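Local atomic coordinates of toll-like receptor 13 (Mus musculus, PDB entry 4Z0C), a protein that recognises and binds bacterial 23S ribosomal RNA as an innate immune receptor and signals through MYD88 and TRAF6 to activate NF-kappa-B and the inflammatory response. Residues L284-N289 and L308-N313; W53-L58 and R80-L85; K507-T512 and G538-P543. All blocks are in the same frame, centred on the assembly; numbering follows the deposited sequence.

Overall arrangement
The ectodomain of this receptor is a leucine-rich repeat solenoid, and the three contacts sample it at widely spaced points. Along the chain contact 2 comes first, then contact 1, then contact 3, each closing before the next opens; their centres stand 49 to 54 Å apart and none touches another. Contact 1 joins two neighbours in the long succession of parallel strands, 283-285 and 307-309. Contact 2 packs loops that follow strands 49-50 and 73-74. Contact 3 pairs a loop after strand 500-502 with the short strand 540-541, and it alone holds RNA directly. Neighbour-to-neighbour packing thus builds the scaffold, which at contact 3 also serves recognition.

Contact 1 (L284-N289 and L308-N313); sequences LVFQKN and LDLGQN. With NAG (2-acetamido-2-deoxy-beta-D-glucopyranose), chain O.
The side chain of Gln287 crosses to the next repeat, from the carbonyl of Gly311 to the carboxylate of Asp309. With CG anti to the carbonyl carbon and the chain extended, CB and CG both lie against that carbonyl, CB standing 3.1 Å from Gly311 O. CD passes over towards Asp309, Gln287 OE1 comes no nearer than 4.0 Å to Gln312 OE1, a pair of acceptors, and NE2 finishes the path with a nearly straight hydrogen bond of 2.8 Å to Asp309 OD1. The donor lies above the carboxylate plane, the flat groups 80° apart. The same oxygen takes a second bond, 3.0 Å from Gly311 N, which closes an Asx turn; together the two bonds hold the carboxylate's rotation, OD2 having a weak further bond from Asn334. Lys288 N returns to Gly311 O at 3.2 Å.

On the other side of the backbone Phe286 and Leu310 run side by side, Leu310 CD2 meeting the ring at its edge, and Leu299 of helix 293-302 packs on the phenylalanine. Asn313 ND2 donates to two carbonyls: Phe286 O at 3.0 Å, in its amide plane, and Leu310 O at 2.7 Å, from above that carbonyl's plane. Leu284 pairs with Leu308 and Val285 with Asp309 in parallel, Asp309 N donating to Leu284 O at 2.9 Å and Phe286 N to Asp309 O. Inward leucines, parallel strands and a buried asparagine tying one turn to the preceding one are the signature of the leucine-rich repeat.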
loop_
_atom_site.group_PDB
_atom_site.type_symbol
_atom_site.label_atom_id
_atom_site.label_comp_id
_atom_site.label_asym_id
_atom_site.label_seq_id
_atom_site.Cartn_x
_atom_site.Cartn_y
_atom_site.Cartn_z
ATOM N N LEU A 284 -3.442 6.715 42.255
ATOM C CA LEU A 284 -3.103 8.118 42.066
ATOM C C LEU A 284 -2.664 8.380 40.629
ATOM O O LEU A 284 -1.644 7.854 40.168
ATOM C CB LEU A 284 -2.016 8.563 43.063
ATOM C CG LEU A 284 -1.559 10.009 42.867
ATOM C CD1 LEU A 284 -2.716 10.968 43.061
ATOM C CD2 LEU A 284 -0.398 10.358 43.770
ATOM N N VAL A 285 -3.449 9.194 39.931
ATOM C CA VAL A 285 -3.096 9.648 38.603
ATOM C C VAL A 285 -2.441 11.031 38.710
ATOM O O VAL A 285 -3.043 12.001 39.175
ATOM C CB VAL A 285 -4.318 9.613 37.662
ATOM C CG1 VAL A 285 -3.927 10.015 36.239
ATOM C CG2 VAL A 285 -4.897 8.195 37.634
ATOM N N PHE A 286 -1.198 11.108 38.256
ATOM C CA PHE A 286 -0.287 12.182 38.636
ATOM C C PHE A 286 0.523 12.632 37.409
ATOM O O PHE A 286 1.718 12.363 37.304
ATOM C CB PHE A 286 0.636 11.648 39.739
ATOM C CG PHE A 286 1.007 12.661 40.786
ATOM C CD1 PHE A 286 0.039 13.471 41.362
ATOM C CD2 PHE A 286 2.325 12.771 41.224
ATOM C CE1 PHE A 286 0.379 14.399 42.333
ATOM C CE2 PHE A 286 2.675 13.690 42.195
ATOM C CZ PHE A 286 1.698 14.505 42.749
ATOM N N GLN A 287 -0.146 13.351 36.507
ATOM C CA GLN A 287 0.348 13.598 35.156
ATOM C C GLN A 287 0.653 15.036 34.741
ATOM O O GLN A 287 0.148 15.990 35.319
ATOM C CB GLN A 287 -0.652 13.047 34.138
ATOM C CG GLN A 287 -0.854 11.565 34.196
ATOM C CD GLN A 287 -1.685 11.094 33.020
ATOM O OE1 GLN A 287 -2.400 11.887 32.404
ATOM N NE2 GLN A 287 -1.546 9.821 32.661
ATOM N N LYS A 288 1.462 15.152 33.684
ATOM C CA LYS A 288 1.740 16.427 33.021
ATOM C C LYS A 288 2.625 17.378 33.830
ATOM O O LYS A 288 2.241 18.503 34.139
ATOM C CB LYS A 288 0.458 17.116 32.503
ATOM C CG LYS A 288 -0.174 16.390 31.312
ATOM C CD LYS A 288 -1.337 17.172 30.692
ATOM C CE LYS A 288 -2.239 16.275 29.835
ATOM N NZ LYS A 288 -3.469 16.971 29.337
ATOM N N ASN A 289 3.823 16.902 34.148
ATOM C CA ASN A 289 4.861 17.762 34.695
ATOM C C ASN A 289 4.492 18.223 36.090
ATOM O O ASN A 289 4.675 19.378 36.484
ATOM C CB ASN A 289 5.088 18.944 33.760
ATOM C CG ASN A 289 6.251 19.786 34.154
ATOM O OD1 ASN A 289 7.275 19.292 34.638
ATOM N ND2 ASN A 289 6.085 21.093 33.988
ATOM N N LEU A 308 -0.069 3.717 40.309
ATOM C CA LEU A 308 0.442 5.070 40.154
ATOM C C LEU A 308 0.629 5.388 38.657
ATOM O O LEU A 308 1.272 4.639 37.926
ATOM C CB LEU A 308 1.764 5.218 40.918
ATOM C CG LEU A 308 2.567 6.511 40.720
ATOM C CD1 LEU A 308 1.744 7.756 41.060
ATOM C CD2 LEU A 308 3.875 6.496 41.510
ATOM N N ASP A 309 0.055 6.498 38.206
ATOM C CA ASP A 309 0.178 6.904 36.821
ATOM C C ASP A 309 0.999 8.183 36.733
ATOM O O ASP A 309 0.544 9.237 37.155
ATOM C CB ASP A 309 -1.196 7.133 36.195
ATOM C CG ASP A 309 -1.142 7.261 34.663
ATOM O OD1 ASP A 309 -0.157 7.820 34.113
ATOM O OD2 ASP A 309 -2.100 6.794 34.002
ATOM N N LEU A 310 2.203 8.090 36.164
ATOM C CA LEU A 310 3.093 9.244 36.073
ATOM C C LEU A 310 3.303 9.727 34.647
ATOM O O LEU A 310 4.301 10.374 34.351
ATOM C CB LEU A 310 4.440 8.939 36.723
ATOM C CG LEU A 310 4.460 8.923 38.257
ATOM C CD1 LEU A 310 5.783 8.372 38.793
ATOM C CD2 LEU A 310 4.191 10.315 38.789
ATOM N N GLY A 311 2.360 9.412 33.766
ATOM C CA GLY A 311 2.468 9.793 32.369
ATOM C C GLY A 311 2.624 11.280 32.115
ATOM O O GLY A 311 2.039 12.098 32.817
ATOM N N GLN A 312 3.404 11.616 31.092
ATOM C CA GLN A 312 3.624 13.000 30.659
ATOM C C GLN A 312 4.384 13.865 31.672
ATOM O O GLN A 312 4.217 15.084 31.697
ATOM C CB GLN A 312 2.307 13.677 30.268
ATOM C CG GLN A 312 1.618 13.083 29.043
ATOM C CD GLN A 312 0.348 13.819 28.680
ATOM O OE1 GLN A 312 -0.739 13.466 29.127
ATOM N NE2 GLN A 312 0.493 14.894 27.917
ATOM N N ASN A 313 5.202 13.243 32.516
ATOM C CA ASN A 313 6.122 14.008 33.361
ATOM C C ASN A 313 7.449 14.267 32.664
ATOM O O ASN A 313 8.394 13.472 32.758
ATOM C CB ASN A 313 6.296 13.352 34.725
ATOM C CG ASN A 313 5.093 13.599 35.625
ATOM O OD1 ASN A 313 4.821 14.744 35.991
ATOM N ND2 ASN A 313 4.353 12.537 35.963
HETATM C C1 NAG O . 8.868 21.828 34.470
HETATM C C2 NAG O . 8.526 22.724 33.301
HETATM C C3 NAG O . 9.511 23.874 33.410
HETATM C C4 NAG O . 9.332 24.561 34.781
HETATM C C5 NAG O . 9.024 23.583 35.944
HETATM C C6 NAG O . 8.275 24.239 37.100
HETATM C C7 NAG O . 7.741 22.164 31.060
HETATM C C8 NAG O . 7.799 21.168 29.949
HETATM N N2 NAG O . 8.590 21.975 32.059
HETATM O O3 NAG O . 9.306 24.757 32.330
HETATM O O4 NAG O . 10.506 25.296 35.088
HETATM O O5 NAG O . 8.257 22.451 35.564
HETATM O O6 NAG O . 7.992 23.249 38.065
HETATM O O7 NAG O . 6.952 23.098 31.003
#

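Contact 2 (W53-L58 and R80-L85); sequences WSFTNL and RGLENL. With NAG (2-acetamido-2-deoxy-beta-D-glucopyranose), chain K.
Trp53 presents the six-membered part of its indole to Arg80, whose CB sits over one face, 3.6 Å from that ring's centroid, in a CH-pi contact. The first torsion of the tryptophan is skewed (chi1 -89°), and a chi2 of 82° turns the flat of the indole to Arg80. The arginine chain runs extended from CG to NE, carrying CD along the same ring, with Arg80 CD 3.8 Å from Trp53 CZ2. Its guanidinium lies beyond, and the side chain also touches Glu103. Gly81 follows with a positive phi of 83°, a conformation that leaves no room for a side chain beside the carbonyl oxygen of Arg80.

The second half of the contact is apolar and buried. The segments lie in the loops of two successive leucine-rich repeats, on the side of each coil away from the long row of parallel strands, Leu82 taking the place in its repeat that Leu58 has in the one before; Phe55 occupies the phenylalanine position characteristic of such repeats. With CG anti to the carbonyl carbon, its ring turns into the interior among Leu26, Ile30 and Leu64. Leu82, in the same first-torsion state, crosses it obliquely and spreads its branches: Leu82 CD1 lies 3.7 Å from Phe55 CD2, whereas Leu82 CD2 reaches Phe55 CB and comes to 3.1 Å from Leu58 O.

Segment 53-58 shapes itself locally. Phe55 to Leu58 forms a type I turn, closed by Leu58 N to Phe55 O, and Thr56 OG1 donates to Trp53 O at 2.9 Å from above the carbonyl plane. At the turn's outer corner Asn57 ND2 is bonded covalently to C1 of an N-acetylglucosamine.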
loop_
_atom_site.group_PDB
_atom_site.type_symbol
_atom_site.label_atom_id
_atom_site.label_comp_id
_atom_site.label_asym_id
_atom_site.label_seq_id
_atom_site.Cartn_x
_atom_site.Cartn_y
_atom_site.Cartn_z
ATOM N N TRP A 53 -47.332 11.680 17.372
ATOM C CA TRP A 53 -47.382 10.228 17.516
ATOM C C TRP A 53 -46.449 9.579 16.516
ATOM O O TRP A 53 -46.882 8.809 15.654
ATOM C CB TRP A 53 -48.813 9.680 17.373
ATOM C CG TRP A 53 -49.580 9.615 18.669
ATOM C CD1 TRP A 53 -50.254 10.642 19.286
ATOM C CD2 TRP A 53 -49.750 8.464 19.514
ATOM N NE1 TRP A 53 -50.826 10.197 20.455
ATOM C CE2 TRP A 53 -50.536 8.868 20.619
ATOM C CE3 TRP A 53 -49.309 7.138 19.450
ATOM C CZ2 TRP A 53 -50.889 7.990 21.647
ATOM C CZ3 TRP A 53 -49.676 6.262 20.472
ATOM C CH2 TRP A 53 -50.458 6.693 21.550
ATOM N N SER A 54 -45.163 9.896 16.651
ATOM C CA SER A 54 -44.165 9.532 15.658
ATOM C C SER A 54 -44.001 8.032 15.516
ATOM O O SER A 54 -43.737 7.545 14.428
ATOM C CB SER A 54 -42.827 10.193 15.984
ATOM O OG SER A 54 -42.903 11.606 15.842
ATOM N N PHE A 55 -44.225 7.292 16.595
ATOM C CA PHE A 55 -43.956 5.856 16.579
ATOM C C PHE A 55 -45.151 4.953 16.894
ATOM O O PHE A 55 -44.982 3.902 17.508
ATOM C CB PHE A 55 -42.776 5.556 17.499
ATOM C CG PHE A 55 -41.544 6.327 17.135
ATOM C CD1 PHE A 55 -40.714 5.885 16.109
ATOM C CD2 PHE A 55 -41.234 7.524 17.782
ATOM C CE1 PHE A 55 -39.590 6.605 15.752
ATOM C CE2 PHE A 55 -40.097 8.247 17.426
ATOM C CZ PHE A 55 -39.282 7.788 16.408
ATOM N N THR A 56 -46.344 5.366 16.462
ATOM C CA THR A 56 -47.605 4.662 16.756
ATOM C C THR A 56 -47.583 3.155 16.491
ATOM O O THR A 56 -47.951 2.361 17.355
ATOM C CB THR A 56 -48.795 5.240 15.953
ATOM O OG1 THR A 56 -48.850 6.660 16.106
ATOM C CG2 THR A 56 -50.103 4.636 16.439
ATOM N N ASN A 57 -47.158 2.761 15.296
ATOM C CA ASN A 57 -47.173 1.347 14.933
ATOM C C ASN A 57 -45.870 0.613 15.285
ATOM O O ASN A 57 -45.633 -0.506 14.838
ATOM C CB ASN A 57 -47.556 1.164 13.451
ATOM C CG ASN A 57 -49.029 1.503 13.172
ATOM O OD1 ASN A 57 -49.864 1.413 14.065
ATOM N ND2 ASN A 57 -49.344 1.871 11.918
ATOM N N LEU A 58 -45.038 1.250 16.103
ATOM C CA LEU A 58 -43.737 0.699 16.484
ATOM C C LEU A 58 -43.523 0.616 18.005
ATOM O O LEU A 58 -42.480 1.030 18.520
ATOM C CB LEU A 58 -42.628 1.522 15.832
ATOM C CG LEU A 58 -42.487 1.324 14.322
ATOM C CD1 LEU A 58 -41.773 2.485 13.648
ATOM C CD2 LEU A 58 -41.745 0.032 14.056
ATOM N N ARG A 80 -45.234 8.570 22.594
ATOM C CA ARG A 80 -46.336 7.786 23.177
ATOM C C ARG A 80 -46.414 6.355 22.639
ATOM O O ARG A 80 -46.150 6.105 21.464
ATOM C CB ARG A 80 -47.687 8.506 23.057
ATOM C CG ARG A 80 -48.086 9.203 24.363
ATOM C CD ARG A 80 -49.249 10.190 24.241
ATOM N NE ARG A 80 -49.416 10.964 25.477
ATOM C CZ ARG A 80 -49.793 10.446 26.644
ATOM N NH1 ARG A 80 -50.051 9.148 26.744
ATOM N NH2 ARG A 80 -49.910 11.223 27.716
ATOM N N GLY A 81 -46.777 5.419 23.512
ATOM C CA GLY A 81 -46.838 4.015 23.145
ATOM C C GLY A 81 -45.511 3.271 23.202
ATOM O O GLY A 81 -45.496 2.042 23.172
ATOM N N LEU A 82 -44.400 4.001 23.308
ATOM C CA LEU A 82 -43.067 3.385 23.335
ATOM C C LEU A 82 -42.675 2.897 24.727
ATOM O O LEU A 82 -41.631 3.277 25.256
ATOM C CB LEU A 82 -41.996 4.355 22.809
ATOM C CG LEU A 82 -42.087 4.719 21.327
ATOM C CD1 LEU A 82 -40.851 5.493 20.821
ATOM C CD2 LEU A 82 -42.287 3.444 20.528
ATOM N N GLU A 83 -43.499 2.034 25.305
ATOM C CA GLU A 83 -43.327 1.635 26.700
ATOM C C GLU A 83 -42.266 0.558 26.957
ATOM O O GLU A 83 -41.989 0.212 28.105
ATOM C CB GLU A 83 -44.676 1.245 27.316
ATOM C CG GLU A 83 -45.141 2.217 28.401
ATOM C CD GLU A 83 -46.146 3.246 27.899
ATOM O OE1 GLU A 83 -47.090 3.565 28.652
ATOM O OE2 GLU A 83 -45.970 3.765 26.773
ATOM N N ASN A 84 -41.672 0.022 25.900
ATOM C CA ASN A 84 -40.596 -0.940 26.105
ATOM C C ASN A 84 -39.199 -0.348 25.813
ATOM O O ASN A 84 -38.189 -1.059 25.901
ATOM C CB ASN A 84 -40.882 -2.262 25.358
ATOM C CG ASN A 84 -41.891 -3.157 26.122
ATOM O OD1 ASN A 84 -42.326 -2.788 27.215
ATOM N ND2 ASN A 84 -42.291 -4.299 25.533
ATOM N N LEU A 85 -39.157 0.949 25.479
ATOM C CA LEU A 85 -37.911 1.617 25.068
ATOM C C LEU A 85 -36.971 1.765 26.230
ATOM O O LEU A 85 -37.343 2.337 27.246
ATOM C CB LEU A 85 -38.183 3.003 24.479
ATOM C CG LEU A 85 -37.089 3.548 23.546
ATOM C CD1 LEU A 85 -37.138 2.842 22.196
ATOM C CD2 LEU A 85 -37.216 5.065 23.342
HETATM C C1 NAG K . -50.774 1.880 11.667
HETATM C C2 NAG K . -50.893 2.937 10.558
HETATM C C3 NAG K . -52.287 2.959 9.925
HETATM C C4 NAG K . -52.565 1.567 9.383
HETATM C C5 NAG K . -52.500 0.563 10.535
HETATM C C6 NAG K . -52.775 -0.850 10.015
HETATM C C7 NAG K . -49.509 4.933 10.497
HETATM C C8 NAG K . -49.517 6.423 10.691
HETATM N N2 NAG K . -50.520 4.253 11.040
HETATM O O3 NAG K . -52.390 3.908 8.881
HETATM O O4 NAG K . -53.817 1.521 8.725
HETATM O O5 NAG K . -51.253 0.611 11.235
HETATM O O6 NAG K . -51.984 -1.115 8.873
HETATM O O7 NAG K . -48.593 4.399 9.866
#

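Contact 3 (K507-T512 and G538-P543). With nucleotides of chain D.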
loop_
_atom_site.group_PDB
_atom_site.type_symbol
_atom_site.label_atom_id
_atom_site.label_comp_id
_atom_site.label_asym_id
_atom_site.label_seq_id
_atom_site.Cartn_x
_atom_site.Cartn_y
_atom_site.Cartn_z
ATOM N N LYS A 507 1.585 -8.935 -1.287
ATOM C CA LYS A 507 1.824 -9.001 -2.734
ATOM C C LYS A 507 1.676 -10.429 -3.224
ATOM O O LYS A 507 2.476 -10.900 -4.031
ATOM C CB LYS A 507 3.246 -8.524 -3.055
ATOM C CG LYS A 507 3.456 -7.032 -2.870
ATOM C CD LYS A 507 4.864 -6.709 -2.448
ATOM C CE LYS A 507 5.203 -5.266 -2.787
ATOM N NZ LYS A 507 5.979 -5.170 -4.063
ATOM N N ILE A 508 0.660 -11.118 -2.723
ATOM C CA ILE A 508 0.454 -12.514 -3.051
ATOM C C ILE A 508 -0.294 -12.595 -4.362
ATOM O O ILE A 508 -1.517 -12.467 -4.408
ATOM C CB ILE A 508 -0.280 -13.257 -1.930
ATOM C CG1 ILE A 508 0.558 -13.191 -0.650
ATOM C CG2 ILE A 508 -0.531 -14.694 -2.340
ATOM C CD1 ILE A 508 -0.196 -13.471 0.591
ATOM N N THR A 509 0.471 -12.785 -5.431
ATOM C CA THR A 509 -0.021 -12.636 -6.783
ATOM C C THR A 509 0.587 -13.701 -7.690
ATOM O O THR A 509 1.780 -13.979 -7.593
ATOM C CB THR A 509 0.380 -11.268 -7.336
ATOM O OG1 THR A 509 -0.291 -10.246 -6.591
ATOM C CG2 THR A 509 0.012 -11.154 -8.833
ATOM N N TYR A 510 -0.243 -14.323 -8.528
ATOM C CA TYR A 510 0.245 -15.235 -9.562
ATOM C C TYR A 510 -0.143 -14.730 -10.955
ATOM O O TYR A 510 -1.305 -14.442 -11.203
ATOM C CB TYR A 510 -0.278 -16.650 -9.324
ATOM C CG TYR A 510 0.162 -17.230 -8.001
ATOM C CD1 TYR A 510 -0.545 -16.964 -6.836
ATOM C CD2 TYR A 510 1.301 -18.025 -7.914
ATOM C CE1 TYR A 510 -0.141 -17.485 -5.614
ATOM C CE2 TYR A 510 1.719 -18.547 -6.696
ATOM C CZ TYR A 510 0.993 -18.271 -5.554
ATOM O OH TYR A 510 1.394 -18.792 -4.348
ATOM N N GLU A 511 0.835 -14.594 -11.852
ATOM C CA GLU A 511 0.574 -14.033 -13.179
ATOM C C GLU A 511 0.289 -15.083 -14.258
ATOM O O GLU A 511 0.154 -14.747 -15.426
ATOM C CB GLU A 511 1.716 -13.122 -13.632
ATOM C CG GLU A 511 1.990 -11.979 -12.700
ATOM C CD GLU A 511 2.644 -10.805 -13.396
ATOM O OE1 GLU A 511 3.288 -11.003 -14.458
ATOM O OE2 GLU A 511 2.511 -9.678 -12.877
ATOM N N THR A 512 0.188 -16.344 -13.856
ATOM C CA THR A 512 -0.130 -17.420 -14.782
ATOM C C THR A 512 -0.768 -18.579 -14.008
ATOM O O THR A 512 -0.786 -18.572 -12.775
ATOM C CB THR A 512 1.136 -17.921 -15.521
ATOM O OG1 THR A 512 0.766 -18.835 -16.570
ATOM C CG2 THR A 512 2.097 -18.596 -14.544
ATOM N N GLY A 538 -3.627 -7.530 -6.913
ATOM C CA GLY A 538 -4.629 -8.581 -6.871
ATOM C C GLY A 538 -3.950 -9.923 -6.806
ATOM O O GLY A 538 -2.812 -10.057 -7.239
ATOM N N ILE A 539 -4.644 -10.916 -6.272
ATOM C CA ILE A 539 -4.131 -12.280 -6.234
ATOM C C ILE A 539 -4.024 -12.810 -7.666
ATOM O O ILE A 539 -3.226 -13.696 -7.952
ATOM C CB ILE A 539 -5.025 -13.199 -5.369
ATOM C CG1 ILE A 539 -4.377 -14.567 -5.139
ATOM C CG2 ILE A 539 -6.377 -13.352 -5.994
ATOM C CD1 ILE A 539 -5.032 -15.362 -4.011
ATOM N N GLN A 540 -4.805 -12.224 -8.569
ATOM C CA GLN A 540 -4.849 -12.662 -9.968
ATOM C C GLN A 540 -5.155 -14.145 -10.130
ATOM O O GLN A 540 -6.209 -14.608 -9.680
ATOM C CB GLN A 540 -3.580 -12.258 -10.740
ATOM C CG GLN A 540 -3.613 -10.795 -11.133
ATOM C CD GLN A 540 -2.302 -10.282 -11.654
ATOM O OE1 GLN A 540 -1.774 -10.778 -12.652
ATOM N NE2 GLN A 540 -1.767 -9.266 -10.987
ATOM N N VAL A 541 -4.270 -14.885 -10.793
ATOM C CA VAL A 541 -4.608 -16.273 -11.093
ATOM C C VAL A 541 -4.419 -17.117 -9.850
ATOM O O VAL A 541 -3.289 -17.364 -9.440
ATOM C CB VAL A 541 -3.766 -16.872 -12.253
ATOM C CG1 VAL A 541 -4.422 -18.169 -12.777
ATOM C CG2 VAL A 541 -3.572 -15.853 -13.375
ATOM N N VAL A 542 -5.513 -17.527 -9.217
ATOM C CA VAL A 542 -5.381 -18.364 -8.032
ATOM C C VAL A 542 -4.913 -19.768 -8.436
ATOM O O VAL A 542 -5.546 -20.397 -9.259
ATOM C CB VAL A 542 -6.688 -18.441 -7.225
ATOM C CG1 VAL A 542 -6.526 -19.403 -6.078
ATOM C CG2 VAL A 542 -7.100 -17.050 -6.720
ATOM N N PRO A 543 -3.790 -20.251 -7.865
ATOM C CA PRO A 543 -3.313 -21.609 -8.169
ATOM C C PRO A 543 -4.428 -22.627 -7.992
ATOM O O PRO A 543 -5.283 -22.444 -7.127
ATOM C CB PRO A 543 -2.208 -21.828 -7.130
ATOM C CG PRO A 543 -1.678 -20.462 -6.884
ATOM C CD PRO A 543 -2.884 -19.555 -6.931
ATOM P P C D 11 -0.223 -16.597 -19.667
ATOM O OP1 C D 11 -0.906 -16.632 -20.976
ATOM O OP2 C D 11 0.501 -17.795 -19.161
ATOM O "O5'" C D 11 0.766 -15.333 -19.675
ATOM C "C5'" C D 11 1.658 -15.078 -18.588
ATOM C "C4'" C D 11 2.486 -13.830 -18.820
ATOM O "O4'" C D 11 1.618 -12.671 -18.904
ATOM C "C3'" C D 11 3.486 -13.452 -17.728
ATOM O "O3'" C D 11 4.701 -14.171 -17.800
ATOM C "C2'" C D 11 3.690 -11.959 -17.954
ATOM O "O2'" C D 11 4.622 -11.736 -19.001
ATOM C "C1'" C D 11 2.304 -11.524 -18.439
ATOM N N1 C D 11 1.520 -10.854 -17.380
ATOM C C2 C D 11 1.767 -9.495 -17.258
ATOM O O2 C D 11 2.595 -8.987 -18.021
ATOM N N3 C D 11 1.104 -8.768 -16.339
ATOM C C4 C D 11 0.231 -9.360 -15.531
ATOM N N4 C D 11 -0.383 -8.562 -14.644
ATOM C C5 C D 11 -0.038 -10.760 -15.620
ATOM C C6 C D 11 0.621 -11.471 -16.550
ATOM P P C D 10 -3.731 -12.019 -20.323
ATOM O OP1 C D 10 -2.780 -12.802 -21.143
ATOM O OP2 C D 10 -5.144 -11.882 -20.773
ATOM O "O5'" C D 10 -3.718 -12.639 -18.862
ATOM C "C5'" C D 10 -2.491 -12.764 -18.153
ATOM C "C4'" C D 10 -2.265 -14.181 -17.704
ATOM O "O4'" C D 10 -3.296 -14.534 -16.740
ATOM C "C3'" C D 10 -2.321 -15.241 -18.812
ATOM O "O3'" C D 10 -1.341 -16.249 -18.560
ATOM C "C2'" C D 10 -3.720 -15.831 -18.649
ATOM O "O2'" C D 10 -3.833 -17.170 -19.074
ATOM C "C1'" C D 10 -3.937 -15.724 -17.139
ATOM N N1 C D 10 -5.354 -15.646 -16.766
ATOM C C2 C D 10 -5.970 -16.778 -16.209
ATOM O O2 C D 10 -5.314 -17.809 -16.001
ATOM N N3 C D 10 -7.277 -16.720 -15.897
ATOM C C4 C D 10 -7.974 -15.610 -16.130
ATOM N N4 C D 10 -9.273 -15.627 -15.793
ATOM C C5 C D 10 -7.379 -14.446 -16.705
ATOM C C6 C D 10 -6.075 -14.502 -17.002
ATOM P P C D 2 9.039 -1.857 -13.293
ATOM O OP1 C D 2 9.764 -3.143 -13.256
ATOM O OP2 C D 2 9.210 -0.817 -14.352
ATOM O "O5'" C D 2 7.498 -2.283 -13.306
ATOM C "C5'" C D 2 6.443 -1.328 -13.219
ATOM C "C4'" C D 2 5.239 -1.890 -12.505
ATOM O "O4'" C D 2 4.634 -2.956 -13.297
ATOM C "C3'" C D 2 5.534 -2.492 -11.134
ATOM O "O3'" C D 2 4.430 -2.186 -10.284
ATOM C "C2'" C D 2 5.555 -3.988 -11.411
ATOM O "O2'" C D 2 5.307 -4.806 -10.290
ATOM C "C1'" C D 2 4.485 -4.106 -12.491
ATOM N N1 C D 2 4.595 -5.313 -13.312
ATOM C C2 C D 2 3.803 -6.401 -12.935
ATOM O O2 C D 2 3.055 -6.279 -11.955
ATOM N N3 C D 2 3.875 -7.546 -13.641
ATOM C C4 C D 2 4.703 -7.621 -14.695
ATOM N N4 C D 2 4.763 -8.766 -15.385
ATOM C C5 C D 2 5.508 -6.518 -15.092
ATOM C C6 C D 2 5.435 -5.392 -14.382
HETATM O O HOH W 1 -1.977 -19.737 -10.644
#
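Ile539 O is gripped by two donors of unequal strength: Tyr510 N, in a nearly straight hydrogen bond of 3.1 Å, and the CH group at Thr509 CA in a weaker CH...O contact. Val541 N donates to Tyr510 O at 3.0 Å; together with Tyr510 N to Ile539 O, this bond makes the single bridge of Tyr510 with Gln540. Thr509 OG1, beside its own backbone N, donates to Gly538 O at 2.6 Å from above the carbonyl plane.

Tyr510 turns its ring so that Pro543 packs on one face, Pro543 CG over the ring centre at 3.5 Å, a CH-pi contact. Elsewhere the side chains meet RNA. Glu511 and Gln540 lie alongside each other, and Glu511 OE1 accepts a straight bond of 2.8 Å from N4 of cytidine C2 of RNA chain D. Glu511 OE2 stands 2.6 Å from N3 of that base, an approach of two normal acceptors that suggests one is protonated, without telling which. Gln540 OE1 accepts a longer bond, 3.3 Å, from N4 of cytidine C11 of chain D, its NE2 being held by His537 O. Thr512 OG1 donates to OP2 of the same cytidine C11 at 2.8 Å, and one water bridges Thr512 O and Val541 O.

Strand 540-541 is one edge of three parallel strands, with 564-566 and 592-594 beyond; Gln540 bridges to Tyr510 on one flank and bonds Ser563 and Phe565 on the other, so loop 507-512 borders this small sheet.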